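4-alpha-glucanotransferase (Streptococcus agalactiae, PDB 6M6T) is an amylomaltase (disproportionating enzyme), a glucanotransferase-family enzyme built on a TIM barrel that binds glycans. Local coordinates at residues M217-S225 with L260-W268; P243-A251 with W305-N315. All blocks are in the same frame, centred on the assembly; numbering follows the deposited sequence.

Contact 1 of 2, residues M217-S225 with L260-W268; sequences MPIYVSADS and LWGNPIYNW. With AC1 (4,6-dideoxy-4-{[(1S,4R,5S,6S)-4,5,6-trihydroxy-3-(hydroxymethyl)cyclohex-2-en-1-yl]amino}-alpha-D-glucopyranose), chain I; ASO (1,5-anhydro-D-glucitol), chain B.
Tyr266 and Asn263 each hydrogen-bond to a backbone carbonyl of the loop 217-225. The phenol OH of Tyr266 donates to Ile219 O at 2.9 Å, lying in the carbonyl plane, while that oxygen sits at the edge of the Tyr266 ring. Asn263 ND2 reaches Val221 O at 3.2 Å. The acceptor lies near the amide plane, but the nitrogen stands above the carbonyl plane, away from the lone pairs. The same ND2 also serves Tyr59 O, so one short amide ties two loops to the strand, a task well suited to asparagine.

Apolar contacts centre on Tyr220, whose ring edge meets Tyr266 and Trp261 while Ile219 CG1 lies over one face. With CG anti to its carbonyl carbon (chi1 -63°), the ring lies beside Tyr266, centroids 5.3 Å apart and planes inclined at 36°. Tyr220 CD2 meets Trp261 CE3 at 4.2 Å, at the edge of both rings. Behind the ring, Tyr220 CB packs on Asn263 CB at 3.5 Å. Farther along the loop, Ala223 CB touches Pro264 CD at 3.8 Å, and the same CD lies beside the backbone of Val221 and Ala223.

The ligand lies chiefly against Trp261. One face of its indole rests on the sugar ring of ASO, with CE3 3.9 Å from ASO C6, a broad apolar surface matched to a carbohydrate, and Gln259 holds its NE1. Leu260 O meets AC1 O3B, and Ile219 CG2 lies near ASO O6. The whole is a glycan-pocket wall, formed where the loop following barrel strand 212-217 meets strand 259-264 beside the TIM barrel.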
loop_
_atom_site.group_PDB
_atom_site.type_symbol
_atom_site.label_atom_id
_atom_site.label_comp_id
_atom_site.label_asym_id
_atom_site.label_seq_id
_atom_site.Cartn_x
_atom_site.Cartn_y
_atom_site.Cartn_z
ATOM N N MET A 217 -0.343 -4.056 -3.986
ATOM C CA MET A 217 -1.094 -3.613 -5.164
ATOM C C MET A 217 -2.573 -3.473 -4.829
ATOM O O MET A 217 -3.269 -4.494 -4.658
ATOM C CB MET A 217 -0.909 -4.579 -6.329
ATOM C CG MET A 217 -1.488 -4.095 -7.642
ATOM S SD MET A 217 -1.048 -5.232 -8.984
ATOM C CE MET A 217 -2.572 -6.146 -9.203
ATOM N N PRO A 218 -3.092 -2.253 -4.715
ATOM C CA PRO A 218 -4.527 -2.089 -4.460
ATOM C C PRO A 218 -5.339 -2.660 -5.606
ATOM O O PRO A 218 -5.059 -2.381 -6.777
ATOM C CB PRO A 218 -4.696 -0.570 -4.350
ATOM C CG PRO A 218 -3.477 0.008 -5.026
ATOM C CD PRO A 218 -2.382 -0.963 -4.795
ATOM N N ILE A 219 -6.349 -3.473 -5.253
ATOM C CA ILE A 219 -7.230 -4.085 -6.254
ATOM C C ILE A 219 -7.880 -3.017 -7.120
ATOM O O ILE A 219 -7.923 -3.139 -8.349
ATOM C CB ILE A 219 -8.300 -4.969 -5.588
ATOM C CG1 ILE A 219 -9.298 -5.446 -6.649
ATOM C CG2 ILE A 219 -9.021 -4.215 -4.471
ATOM C CD1 ILE A 219 -10.316 -6.503 -6.183
ATOM N N TYR A 220 -8.379 -1.954 -6.499
ATOM C CA TYR A 220 -9.111 -0.908 -7.188
ATOM C C TYR A 220 -8.333 0.403 -7.154
ATOM O O TYR A 220 -7.527 0.664 -6.259
ATOM C CB TYR A 220 -10.488 -0.684 -6.552
ATOM C CG TYR A 220 -11.466 -1.849 -6.602
ATOM C CD1 TYR A 220 -11.817 -2.454 -7.811
ATOM C CD2 TYR A 220 -12.084 -2.310 -5.437
ATOM C CE1 TYR A 220 -12.742 -3.507 -7.860
ATOM C CE2 TYR A 220 -13.006 -3.361 -5.476
ATOM C CZ TYR A 220 -13.331 -3.955 -6.689
ATOM O OH TYR A 220 -14.230 -5.004 -6.703
ATOM N N VAL A 221 -8.623 1.243 -8.139
ATOM C CA VAL A 221 -8.194 2.623 -8.146
ATOM C C VAL A 221 -9.386 3.478 -7.730
ATOM O O VAL A 221 -10.498 2.985 -7.558
ATOM C CB VAL A 221 -7.653 3.023 -9.526
ATOM C CG1 VAL A 221 -6.501 2.127 -9.897
ATOM C CG2 VAL A 221 -8.740 2.866 -10.547
ATOM N N SER A 222 -9.150 4.775 -7.518
ATOM C CA SER A 222 -10.247 5.673 -7.177
ATOM C C SER A 222 -10.998 6.113 -8.438
ATOM O O SER A 222 -10.469 6.056 -9.556
ATOM C CB SER A 222 -9.735 6.908 -6.447
ATOM O OG SER A 222 -10.751 7.888 -6.354
ATOM N N ALA A 223 -12.244 6.571 -8.257
ATOM C CA ALA A 223 -12.972 7.088 -9.414
ATOM C C ALA A 223 -12.359 8.368 -9.951
ATOM O O ALA A 223 -12.685 8.768 -11.071
ATOM C CB ALA A 223 -14.447 7.325 -9.082
ATOM N N ASP A 224 -11.473 8.999 -9.185
ATOM C CA ASP A 224 -10.795 10.238 -9.561
ATOM C C ASP A 224 -9.383 9.872 -10.001
ATOM O O ASP A 224 -8.416 10.011 -9.257
ATOM C CB ASP A 224 -10.785 11.193 -8.374
ATOM C CG ASP A 224 -10.500 12.616 -8.768
ATOM O OD1 ASP A 224 -10.643 12.940 -9.968
ATOM O OD2 ASP A 224 -10.135 13.416 -7.873
ATOM N N SER A 225 -9.268 9.430 -11.252
ATOM C CA SER A 225 -8.120 8.648 -11.696
ATOM C C SER A 225 -7.826 8.887 -13.170
ATOM O O SER A 225 -8.745 9.095 -13.965
ATOM C CB SER A 225 -8.379 7.152 -11.456
ATOM O OG SER A 225 -7.736 6.345 -12.428
ATOM N N LEU A 260 -17.995 0.706 3.031
ATOM C CA LEU A 260 -18.193 1.395 1.764
ATOM C C LEU A 260 -16.867 2.040 1.376
ATOM O O LEU A 260 -16.320 2.845 2.143
ATOM C CB LEU A 260 -19.308 2.436 1.886
ATOM C CG LEU A 260 -19.619 3.247 0.637
ATOM C CD1 LEU A 260 -21.087 3.088 0.270
ATOM C CD2 LEU A 260 -19.242 4.711 0.875
ATOM N N TRP A 261 -16.345 1.675 0.200
ATOM C CA TRP A 261 -15.014 2.095 -0.230
ATOM C C TRP A 261 -15.024 3.280 -1.200
ATOM O O TRP A 261 -14.231 4.215 -1.033
ATOM C CB TRP A 261 -14.280 0.911 -0.864
ATOM C CG TRP A 261 -13.963 -0.192 0.110
ATOM C CD1 TRP A 261 -14.105 -0.153 1.470
ATOM C CD2 TRP A 261 -13.447 -1.496 -0.202
ATOM N NE1 TRP A 261 -13.713 -1.355 2.023
ATOM C CE2 TRP A 261 -13.303 -2.194 1.021
ATOM C CE3 TRP A 261 -13.087 -2.138 -1.391
ATOM C CZ2 TRP A 261 -12.821 -3.499 1.085
ATOM C CZ3 TRP A 261 -12.607 -3.440 -1.323
ATOM C CH2 TRP A 261 -12.480 -4.103 -0.092
ATOM N N GLY A 262 -15.897 3.271 -2.207
ATOM C CA GLY A 262 -16.034 4.375 -3.132
ATOM C C GLY A 262 -15.361 4.182 -4.473
ATOM O O GLY A 262 -15.573 5.001 -5.377
ATOM N N ASN A 263 -14.556 3.139 -4.635
ATOM C CA ASN A 263 -13.879 2.936 -5.903
ATOM C C ASN A 263 -14.876 2.527 -6.985
ATOM O O ASN A 263 -15.889 1.874 -6.710
ATOM C CB ASN A 263 -12.798 1.864 -5.786
ATOM C CG ASN A 263 -12.072 1.895 -4.456
ATOM O OD1 ASN A 263 -12.667 1.658 -3.408
ATOM N ND2 ASN A 263 -10.769 2.174 -4.496
ATOM N N PRO A 264 -14.599 2.875 -8.231
ATOM C CA PRO A 264 -15.404 2.345 -9.328
ATOM C C PRO A 264 -15.260 0.834 -9.402
ATOM O O PRO A 264 -14.353 0.240 -8.822
ATOM C CB PRO A 264 -14.814 3.027 -10.568
ATOM C CG PRO A 264 -13.403 3.348 -10.179
ATOM C CD PRO A 264 -13.447 3.660 -8.703
ATOM N N ILE A 265 -16.171 0.222 -10.142
ATOM C CA ILE A 265 -16.274 -1.220 -10.286
ATOM C C ILE A 265 -15.793 -1.615 -11.677
ATOM O O ILE A 265 -15.874 -0.827 -12.625
ATOM C CB ILE A 265 -17.736 -1.619 -10.037
ATOM C CG1 ILE A 265 -18.083 -1.419 -8.568
ATOM C CG2 ILE A 265 -18.015 -3.007 -10.490
ATOM C CD1 ILE A 265 -17.578 -2.527 -7.685
ATOM N N TYR A 266 -15.265 -2.833 -11.797
ATOM C CA TYR A 266 -14.730 -3.295 -13.071
ATOM C C TYR A 266 -15.831 -3.864 -13.969
ATOM O O TYR A 266 -16.748 -4.552 -13.506
ATOM C CB TYR A 266 -13.637 -4.347 -12.832
ATOM C CG TYR A 266 -12.345 -3.753 -12.299
ATOM C CD1 TYR A 266 -11.662 -2.770 -13.016
ATOM C CD2 TYR A 266 -11.816 -4.155 -11.070
ATOM C CE1 TYR A 266 -10.495 -2.210 -12.532
ATOM C CE2 TYR A 266 -10.644 -3.599 -10.579
ATOM C CZ TYR A 266 -9.991 -2.623 -11.308
ATOM O OH TYR A 266 -8.833 -2.047 -10.835
ATOM N N ASN A 267 -15.744 -3.563 -15.269
ATOM C CA ASN A 267 -16.558 -4.246 -16.280
ATOM C C ASN A 267 -15.740 -5.452 -16.720
ATOM O O ASN A 267 -15.099 -5.466 -17.776
ATOM C CB ASN A 267 -16.901 -3.318 -17.443
ATOM C CG ASN A 267 -17.722 -4.003 -18.539
ATOM O OD1 ASN A 267 -18.670 -4.735 -18.251
ATOM N ND2 ASN A 267 -17.360 -3.759 -19.798
ATOM N N TRP A 268 -15.749 -6.475 -15.863
ATOM C CA TRP A 268 -14.844 -7.600 -16.041
ATOM C C TRP A 268 -15.031 -8.279 -17.395
ATOM O O TRP A 268 -14.119 -8.981 -17.859
ATOM C CB TRP A 268 -15.033 -8.600 -14.897
ATOM C CG TRP A 268 -14.356 -8.211 -13.590
ATOM C CD1 TRP A 268 -14.961 -7.718 -12.470
ATOM C CD2 TRP A 268 -12.961 -8.302 -13.279
ATOM N NE1 TRP A 268 -14.035 -7.494 -11.481
ATOM C CE2 TRP A 268 -12.797 -7.839 -11.951
ATOM C CE3 TRP A 268 -11.833 -8.729 -13.991
ATOM C CZ2 TRP A 268 -11.554 -7.788 -11.324
ATOM C CZ3 TRP A 268 -10.592 -8.682 -13.363
ATOM C CH2 TRP A 268 -10.464 -8.209 -12.045
HETATM C C1 AC1 I . -9.361 1.047 2.620
HETATM O O2 AC1 I . -10.553 0.653 4.738
HETATM C C2 AC1 I . -10.156 1.662 3.790
HETATM C C4A AC1 I . -14.713 6.964 1.490
HETATM C C3 AC1 I . -11.371 2.405 3.317
HETATM O O3 AC1 I . -11.963 2.942 4.490
HETATM C C4 AC1 I . -10.939 3.508 2.322
HETATM N N4A AC1 I . -12.002 4.443 1.839
HETATM C C5 AC1 I . -10.329 2.752 1.155
HETATM O O5 AC1 I . -9.134 2.071 1.600
HETATM C C6 AC1 I . -9.974 3.735 0.043
HETATM C C1B AC1 I . -12.243 5.703 2.595
HETATM C C2B AC1 I . -13.620 5.595 3.226
HETATM O O2B AC1 I . -13.710 4.405 4.015
HETATM C C3B AC1 I . -14.648 5.547 2.084
HETATM O O3B AC1 I . -15.944 5.138 2.572
HETATM O O4 AC1 I . -15.583 7.043 0.322
HETATM C C5B AC1 I . -13.418 7.444 1.209
HETATM C C7B AC1 I . -12.246 6.852 1.763
HETATM C C6B AC1 I . -13.355 8.695 0.300
HETATM O O6B AC1 I . -14.597 8.851 -0.420
HETATM C C1 ASO B . -7.651 -3.416 0.563
HETATM C C2 ASO B . -7.162 -2.757 1.870
HETATM C C3 ASO B . -8.321 -2.002 2.542
HETATM C C4 ASO B . -8.845 -0.949 1.548
HETATM C C5 ASO B . -9.266 -1.622 0.270
HETATM C C6 ASO B . -9.540 -0.544 -0.778
HETATM O O2 ASO B . -6.607 -3.731 2.762
HETATM O O3 ASO B . -7.856 -1.368 3.783
HETATM O O4 ASO B . -9.950 -0.192 2.098
HETATM O O5 ASO B . -8.184 -2.376 -0.282
HETATM O O6 ASO B . -9.130 -1.016 -2.074
#

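Contact 2 of 2, residues P243-A251 with W305-N315; sequences PLAIAGVPA and WEIRGDYQTAN
Strands 245-249 and 305-308 run antiparallel with a marked twist: their axes approach to 4.6 Å and their directions differ by 135°. The pairing is firmest at Ile246 and Ile307, an antiparallel hydrogen-bonded pair in which Ile246 N donates to Ile307 O at 2.8 Å and Ile307 N returns a weak bond to Ile246 O at 3.0 Å. Near Gly248 and Trp305 a water bridges the strands, donating to Gly248 O at 2.6 Å and to Trp305 O at 3.3 Å.

The side chains of Ile246 and Ile307 lie on one face of the sheet, where Ile246 CG1 packs against Ile307 CB. Branched at CB, both suit extended backbone. Ile246 extends its CD1 to Tyr311 CE1, 3.9 Å away, its chain crossing the tyrosine at about a right angle. Ile307 CD1 lies over the backbone of Ala247 and Gly248, the glycine permitting this close approach. On the other face, Ala245 CB nestles against Glu306 CG, while the carboxylate of Glu306 turns to a salt bridge with Lys236.

At the far end Trp305, its CG anti to the backbone N (chi1 180°), turns an indole face to Pro250. Pro250 CG sits over the six-membered ring, 3.5 Å from its centroid and 17° off the normal, a CH-pi contact that suits the compact proline ring with its polarised C-H groups. Trp305 NE1 donates to Ala314 O at 2.9 Å, approaching nearly along the C=O axis, though the bond bends at the hydrogen and the oxygen is tilted from the indole plane.

This is a twisted antiparallel pairing within the small sheet beside the barrel; at its end, Val249 touches bound AC1 and belongs to the glycan pocket.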
loop_
_atom_site.group_PDB
_atom_site.type_symbol
_atom_site.label_atom_id
_atom_site.label_comp_id
_atom_site.label_asym_id
_atom_site.label_seq_id
_atom_site.Cartn_x
_atom_site.Cartn_y
_atom_site.Cartn_z
ATOM N N PRO A 243 -19.481 6.716 -11.436
ATOM C CA PRO A 243 -19.644 5.273 -11.202
ATOM C C PRO A 243 -21.113 4.857 -11.141
ATOM O O PRO A 243 -21.901 5.420 -10.375
ATOM C CB PRO A 243 -18.935 5.054 -9.860
ATOM C CG PRO A 243 -18.094 6.262 -9.669
ATOM C CD PRO A 243 -18.777 7.383 -10.332
ATOM N N LEU A 244 -21.469 3.858 -11.964
ATOM C CA LEU A 244 -22.791 3.234 -11.878
ATOM C C LEU A 244 -22.958 2.522 -10.546
ATOM O O LEU A 244 -23.944 2.746 -9.829
ATOM C CB LEU A 244 -22.998 2.241 -13.025
ATOM C CG LEU A 244 -22.984 2.703 -14.483
ATOM C CD1 LEU A 244 -23.384 1.559 -15.437
ATOM C CD2 LEU A 244 -23.865 3.939 -14.648
ATOM N N ALA A 245 -22.000 1.654 -10.214
ATOM C CA ALA A 245 -21.874 0.993 -8.927
ATOM C C ALA A 245 -20.499 1.283 -8.327
ATOM O O ALA A 245 -19.527 1.534 -9.051
ATOM C CB ALA A 245 -22.065 -0.491 -9.087
ATOM N N ILE A 246 -20.413 1.256 -6.996
ATOM C CA ILE A 246 -19.150 1.456 -6.301
ATOM C C ILE A 246 -18.769 0.191 -5.523
ATOM O O ILE A 246 -19.553 -0.762 -5.383
ATOM C CB ILE A 246 -19.164 2.690 -5.363
ATOM C CG1 ILE A 246 -20.262 2.572 -4.307
ATOM C CG2 ILE A 246 -19.265 3.992 -6.166
ATOM C CD1 ILE A 246 -20.010 3.425 -3.091
ATOM N N ALA A 247 -17.539 0.212 -5.004
ATOM C CA ALA A 247 -16.934 -0.928 -4.334
ATOM C C ALA A 247 -17.115 -0.865 -2.822
ATOM O O ALA A 247 -17.226 0.203 -2.221
ATOM C CB ALA A 247 -15.450 -1.010 -4.673
ATOM N N GLY A 248 -17.146 -2.037 -2.213
ATOM C CA GLY A 248 -17.230 -2.145 -0.778
ATOM C C GLY A 248 -17.272 -3.590 -0.320
ATOM O O GLY A 248 -16.782 -4.508 -0.992
ATOM N N VAL A 249 -17.885 -3.802 0.833
ATOM C CA VAL A 249 -17.887 -5.119 1.440
ATOM C C VAL A 249 -19.002 -5.109 2.480
ATOM O O VAL A 249 -19.198 -4.093 3.167
ATOM C CB VAL A 249 -16.493 -5.434 2.010
ATOM C CG1 VAL A 249 -16.306 -4.896 3.448
ATOM C CG2 VAL A 249 -16.153 -6.899 1.837
ATOM N N PRO A 250 -19.787 -6.173 2.597
ATOM C CA PRO A 250 -20.940 -6.155 3.499
ATOM C C PRO A 250 -20.550 -6.509 4.928
ATOM O O PRO A 250 -19.417 -6.894 5.217
ATOM C CB PRO A 250 -21.872 -7.227 2.915
ATOM C CG PRO A 250 -21.011 -8.067 2.012
ATOM C CD PRO A 250 -19.616 -7.484 1.960
ATOM N N ALA A 251 -21.527 -6.379 5.818
ATOM C CA ALA A 251 -21.295 -6.646 7.230
ATOM C C ALA A 251 -21.043 -8.122 7.467
ATOM O O ALA A 251 -21.739 -8.980 6.917
ATOM C CB ALA A 251 -22.496 -6.220 8.055
ATOM N N TRP A 305 -18.140 -7.399 -4.076
ATOM C CA TRP A 305 -19.371 -6.788 -3.600
ATOM C C TRP A 305 -19.588 -5.456 -4.310
ATOM O O TRP A 305 -18.684 -4.617 -4.351
ATOM C CB TRP A 305 -19.299 -6.590 -2.091
ATOM C CG TRP A 305 -20.511 -5.971 -1.518
ATOM C CD1 TRP A 305 -20.698 -4.652 -1.229
ATOM C CD2 TRP A 305 -21.718 -6.642 -1.147
ATOM N NE1 TRP A 305 -21.946 -4.463 -0.693
ATOM C CE2 TRP A 305 -22.592 -5.669 -0.631
ATOM C CE3 TRP A 305 -22.144 -7.972 -1.200
ATOM C CZ2 TRP A 305 -23.865 -5.982 -0.172
ATOM C CZ3 TRP A 305 -23.408 -8.281 -0.745
ATOM C CH2 TRP A 305 -24.255 -7.291 -0.235
ATOM N N GLU A 306 -20.794 -5.267 -4.857
ATOM C CA GLU A 306 -21.101 -4.177 -5.780
ATOM C C GLU A 306 -22.271 -3.357 -5.229
ATOM O O GLU A 306 -23.438 -3.695 -5.457
ATOM C CB GLU A 306 -21.407 -4.730 -7.173
ATOM C CG GLU A 306 -21.481 -3.669 -8.283
ATOM C CD GLU A 306 -22.197 -4.149 -9.568
ATOM O OE1 GLU A 306 -23.447 -4.067 -9.632
ATOM O OE2 GLU A 306 -21.520 -4.581 -10.535
ATOM N N ILE A 307 -21.960 -2.269 -4.521
ATOM C CA ILE A 307 -22.997 -1.342 -4.080
ATOM C C ILE A 307 -23.518 -0.579 -5.287
ATOM O O ILE A 307 -22.738 -0.035 -6.075
ATOM C CB ILE A 307 -22.442 -0.368 -3.030
ATOM C CG1 ILE A 307 -21.771 -1.124 -1.872
ATOM C CG2 ILE A 307 -23.549 0.563 -2.550
ATOM C CD1 ILE A 307 -20.396 -0.602 -1.482
ATOM N N ARG A 308 -24.835 -0.531 -5.447
ATOM C CA ARG A 308 -25.371 0.260 -6.545
ATOM C C ARG A 308 -25.312 1.746 -6.195
ATOM O O ARG A 308 -24.947 2.135 -5.080
ATOM C CB ARG A 308 -26.802 -0.157 -6.856
ATOM C CG ARG A 308 -27.671 -0.208 -5.626
ATOM C CD ARG A 308 -28.991 -0.911 -5.898
ATOM N NE ARG A 308 -29.526 -1.475 -4.664
ATOM C CZ ARG A 308 -29.381 -2.746 -4.296
ATOM N NH1 ARG A 308 -28.734 -3.605 -5.081
ATOM N NH2 ARG A 308 -29.889 -3.162 -3.139
ATOM N N GLY A 309 -25.666 2.593 -7.169
ATOM C CA GLY A 309 -25.943 3.988 -6.874
ATOM C C GLY A 309 -27.165 4.016 -5.981
ATOM O O GLY A 309 -27.690 2.947 -5.668
ATOM N N ASP A 310 -27.643 5.188 -5.567
ATOM C CA ASP A 310 -28.791 5.284 -4.652
ATOM C C ASP A 310 -28.620 4.354 -3.446
ATOM O O ASP A 310 -29.552 3.673 -3.009
ATOM C CB ASP A 310 -30.132 5.038 -5.381
ATOM C CG ASP A 310 -30.308 3.599 -5.926
ATOM O OD1 ASP A 310 -30.791 2.709 -5.184
ATOM O OD2 ASP A 310 -29.979 3.365 -7.117
ATOM N N TYR A 311 -27.411 4.334 -2.892
ATOM C CA TYR A 311 -27.174 3.578 -1.676
ATOM C C TYR A 311 -27.521 4.431 -0.466
ATOM O O TYR A 311 -27.543 5.662 -0.532
ATOM C CB TYR A 311 -25.718 3.106 -1.595
ATOM C CG TYR A 311 -24.679 4.208 -1.533
ATOM C CD1 TYR A 311 -24.110 4.721 -2.695
ATOM C CD2 TYR A 311 -24.244 4.720 -0.309
ATOM C CE1 TYR A 311 -23.139 5.734 -2.643
ATOM C CE2 TYR A 311 -23.285 5.738 -0.251
ATOM C CZ TYR A 311 -22.735 6.235 -1.424
ATOM O OH TYR A 311 -21.789 7.233 -1.383
ATOM N N GLN A 312 -27.832 3.764 0.635
ATOM C CA GLN A 312 -27.858 4.443 1.924
ATOM C C GLN A 312 -26.836 3.876 2.898
ATOM O O GLN A 312 -26.155 4.641 3.590
ATOM C CB GLN A 312 -29.273 4.408 2.533
ATOM C CG GLN A 312 -29.463 5.400 3.696
ATOM C CD GLN A 312 -29.467 6.865 3.252
ATOM O OE1 GLN A 312 -29.704 7.178 2.079
ATOM N NE2 GLN A 312 -29.207 7.769 4.197
ATOM N N THR A 313 -26.689 2.558 2.960
ATOM C CA THR A 313 -25.508 1.952 3.555
ATOM C C THR A 313 -24.916 0.985 2.539
ATOM O O THR A 313 -25.464 0.771 1.451
ATOM C CB THR A 313 -25.816 1.249 4.893
ATOM O OG1 THR A 313 -26.734 2.047 5.650
ATOM C CG2 THR A 313 -24.548 1.087 5.731
ATOM N N ALA A 314 -23.755 0.432 2.896
ATOM C CA ALA A 314 -23.025 -0.500 2.049
ATOM C C ALA A 314 -23.683 -1.873 1.965
ATOM O O ALA A 314 -23.266 -2.689 1.138
ATOM C CB ALA A 314 -21.591 -0.638 2.560
ATOM N N ASN A 315 -24.698 -2.147 2.777
ATOM C CA ASN A 315 -25.425 -3.405 2.689
ATOM C C ASN A 315 -26.380 -3.455 1.507
ATOM O O ASN A 315 -27.071 -4.465 1.338
ATOM C CB ASN A 315 -26.186 -3.642 3.987
ATOM C CG ASN A 315 -25.263 -3.699 5.181
ATOM O OD1 ASN A 315 -25.125 -2.722 5.930
ATOM N ND2 ASN A 315 -24.601 -4.841 5.352
HETATM O O HOH W 1 -15.681 -5.280 -3.211
#

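How the contacts relate
Both contacts involve the small antiparallel sheet: strand 245-249 lies between 259-264 of contact 1 and 303-308 of contact 2. Asn263 O and Ala247 N, and Trp261 N and Ala247 O, probably form hydrogen bonds between them. Contact 1 is buried, joining the sheet to the loop after barrel strand 212-217; its chemistry is side chains reaching backbone carbonyls plus aromatic packing. Contact 2, farther out and partly exposed, relies on backbone pairing within the sheet, a bridging water and aliphatic and proline-indole packing. Leu260 CD1 touches Tyr311 CE2, linking the two again. Each also contributes to a glycan pocket, through Ile219, Leu260 and Trp261 in contact 1 and Val249 in contact 2.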